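Local coordinates for short chain dehydrogenase (A0QTM2 homolog) (Mycobacterium thermoresistibile, PDB 3SC4), which probably catalyses NAD(P)-dependent oxidation or reduction of a carbonyl or alcohol substrate, as other short-chain dehydrogenases do, at residues N192-R197 with E222-A227. Numbering follows the deposited sequence.
Sequences NTLWPR and EVYADA
Y224 reaches out from helix 222-232, and its hydroxyl donates a hydrogen bond to the backbone carbonyl of L194, with 2.6 Å between Y224 OH and L194 O. The C=O...OH angle is 131° and the donor is tilted out of the carbonyl plane, while L194 O itself lies near the plane of the tyrosine ring, at its edge. A chi1 of -129°, well away from a staggered value, carries the phenol toward the strand although its CB starts off to one side.

Different residues meet the two sides of the phenol, L194 at its CD1/CE1 carbons and P196 at CD2/CE2. L194 CG sits 3.8 Å from Y224 CE1, whereas P196 CD approaches Y224 CE2 obliquely at 3.6 Å. L194 and Y224 run past one another in opposite directions; with CG anti to the backbone N (chi1 -176°), the leucine extends to the helix, where its CD2 lies 4.0 Å from A227 CB. P196 CD lies 3.4 Å above one face of the W195 indole, offset toward its rim, and W195 CE3 is 3.6 Å from Y224 OH. The indole NE1 bonds elsewhere, to the carbonyl of L272.

Strand 190-195 belongs to the parallel sheet of the Rossmann fold, and the contact joins its C-terminal end to helix 222-232, which comes after helix 203-209 in the chain; C245 of helix 245-252 touches L194, Y224 and A227. All five contacting residues are buried, so the phenol's polar end finds its acceptor at the strand's end while its carbons pack against leucine and proline: one directional bond fixes the hydroxyl within an otherwise apolar interface.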
loop_
_atom_site.group_PDB
_atom_site.type_symbol
_atom_site.label_atom_id
_atom_site.label_comp_id
_atom_site.label_asym_id
_atom_site.label_seq_id
_atom_site.Cartn_x
_atom_site.Cartn_y
_atom_site.Cartn_z
ATOM N N ASN B 192 7.956 14.061 3.633
ATOM C CA ASN B 192 8.672 13.709 2.408
ATOM C C ASN B 192 9.176 12.270 2.493
ATOM O O ASN B 192 9.247 11.686 3.573
ATOM C CB ASN B 192 9.876 14.654 2.188
ATOM C CG ASN B 192 9.461 16.095 1.938
ATOM O OD1 ASN B 192 8.930 16.421 0.873
ATOM N ND2 ASN B 192 9.697 16.962 2.918
ATOM N N THR B 193 9.543 11.701 1.358
ATOM C CA THR B 193 10.247 10.420 1.387
ATOM C C THR B 193 11.659 10.616 0.864
ATOM O O THR B 193 11.926 11.548 0.100
ATOM C CB THR B 193 9.538 9.355 0.536
ATOM O OG1 THR B 193 9.601 9.748 -0.832
ATOM C CG2 THR B 193 8.072 9.188 0.949
ATOM N N LEU B 194 12.552 9.705 1.245
ATOM C CA LEU B 194 13.966 9.811 0.875
ATOM C C LEU B 194 14.534 8.436 0.676
ATOM O O LEU B 194 14.383 7.574 1.565
ATOM C CB LEU B 194 14.739 10.549 1.975
ATOM C CG LEU B 194 16.216 10.865 1.757
ATOM C CD1 LEU B 194 16.363 11.785 0.553
ATOM C CD2 LEU B 194 16.901 11.469 3.042
ATOM N N TRP B 195 15.224 8.251 -0.454
ATOM C CA TRP B 195 15.679 6.941 -0.928
ATOM C C TRP B 195 17.049 7.076 -1.630
ATOM O O TRP B 195 17.275 8.040 -2.359
ATOM C CB TRP B 195 14.636 6.414 -1.914
ATOM C CG TRP B 195 14.734 4.945 -2.281
ATOM C CD1 TRP B 195 15.000 4.437 -3.507
ATOM C CD2 TRP B 195 14.459 3.828 -1.440
ATOM N NE1 TRP B 195 14.951 3.082 -3.477
ATOM C CE2 TRP B 195 14.632 2.677 -2.214
ATOM C CE3 TRP B 195 14.124 3.691 -0.090
ATOM C CZ2 TRP B 195 14.476 1.386 -1.693
ATOM C CZ3 TRP B 195 13.963 2.415 0.438
ATOM C CH2 TRP B 195 14.144 1.274 -0.369
ATOM N N PRO B 196 17.965 6.122 -1.432
ATOM C CA PRO B 196 19.286 6.255 -2.008
ATOM C C PRO B 196 19.366 5.612 -3.390
ATOM O O PRO B 196 18.650 4.671 -3.675
ATOM C CB PRO B 196 20.146 5.482 -1.016
ATOM C CG PRO B 196 19.272 4.377 -0.576
ATOM C CD PRO B 196 17.856 4.887 -0.642
ATOM N N ARG B 197 20.253 6.094 -4.240
ATOM C CA ARG B 197 20.316 5.591 -5.605
ATOM C C ARG B 197 21.062 4.281 -5.716
ATOM O O ARG B 197 20.878 3.554 -6.693
ATOM C CB ARG B 197 21.007 6.596 -6.541
ATOM C CG ARG B 197 20.145 7.720 -6.968
ATOM C CD ARG B 197 20.816 8.532 -8.047
ATOM N NE ARG B 197 19.894 9.512 -8.604
ATOM C CZ ARG B 197 19.197 9.369 -9.730
ATOM N NH1 ARG B 197 19.278 8.273 -10.474
ATOM N NH2 ARG B 197 18.398 10.341 -10.124
ATOM N N GLU B 222 26.323 7.451 5.334
ATOM C CA GLU B 222 26.409 8.908 5.317
ATOM C C GLU B 222 25.681 9.531 4.133
ATOM O O GLU B 222 25.173 10.610 4.257
ATOM C CB GLU B 222 27.877 9.362 5.333
ATOM C CG GLU B 222 28.532 9.323 6.737
ATOM C CD GLU B 222 29.125 7.947 7.146
ATOM O OE1 GLU B 222 28.931 6.921 6.450
ATOM O OE2 GLU B 222 29.807 7.912 8.197
ATOM N N VAL B 223 25.613 8.862 2.992
ATOM C CA VAL B 223 24.870 9.421 1.881
ATOM C C VAL B 223 23.417 9.670 2.275
ATOM O O VAL B 223 22.850 10.672 1.876
ATOM C CB VAL B 223 24.950 8.553 0.594
ATOM C CG1 VAL B 223 23.984 7.358 0.650
ATOM C CG2 VAL B 223 24.670 9.399 -0.610
ATOM N N TYR B 224 22.852 8.797 3.106
ATOM C CA TYR B 224 21.485 8.936 3.614
ATOM C C TYR B 224 21.404 9.972 4.743
ATOM O O TYR B 224 20.492 10.805 4.776
ATOM C CB TYR B 224 20.991 7.586 4.149
ATOM C CG TYR B 224 19.647 7.086 3.646
ATOM C CD1 TYR B 224 18.542 7.917 3.579
ATOM C CD2 TYR B 224 19.471 5.732 3.315
ATOM C CE1 TYR B 224 17.314 7.453 3.139
ATOM C CE2 TYR B 224 18.243 5.256 2.873
ATOM C CZ TYR B 224 17.171 6.125 2.789
ATOM O OH TYR B 224 15.960 5.652 2.351
ATOM N N ALA B 225 22.343 9.900 5.687
ATOM C CA ALA B 225 22.403 10.863 6.813
ATOM C C ALA B 225 22.536 12.314 6.329
ATOM O O ALA B 225 21.762 13.179 6.721
ATOM C CB ALA B 225 23.541 10.515 7.767
ATOM N N ASP B 226 23.509 12.576 5.465
ATOM C CA ASP B 226 23.700 13.924 4.908
ATOM C C ASP B 226 22.489 14.383 4.094
ATOM O O ASP B 226 22.080 15.535 4.211
ATOM C CB ASP B 226 24.969 14.009 4.052
ATOM C CG ASP B 226 26.249 14.017 4.881
ATOM O OD1 ASP B 226 26.172 14.089 6.123
ATOM O OD2 ASP B 226 27.349 13.966 4.278
ATOM N N ALA B 227 21.889 13.498 3.296
ATOM C CA ALA B 227 20.702 13.907 2.516
ATOM C C ALA B 227 19.543 14.242 3.481
ATOM O O ALA B 227 18.888 15.273 3.338
ATOM C CB ALA B 227 20.287 12.849 1.470
#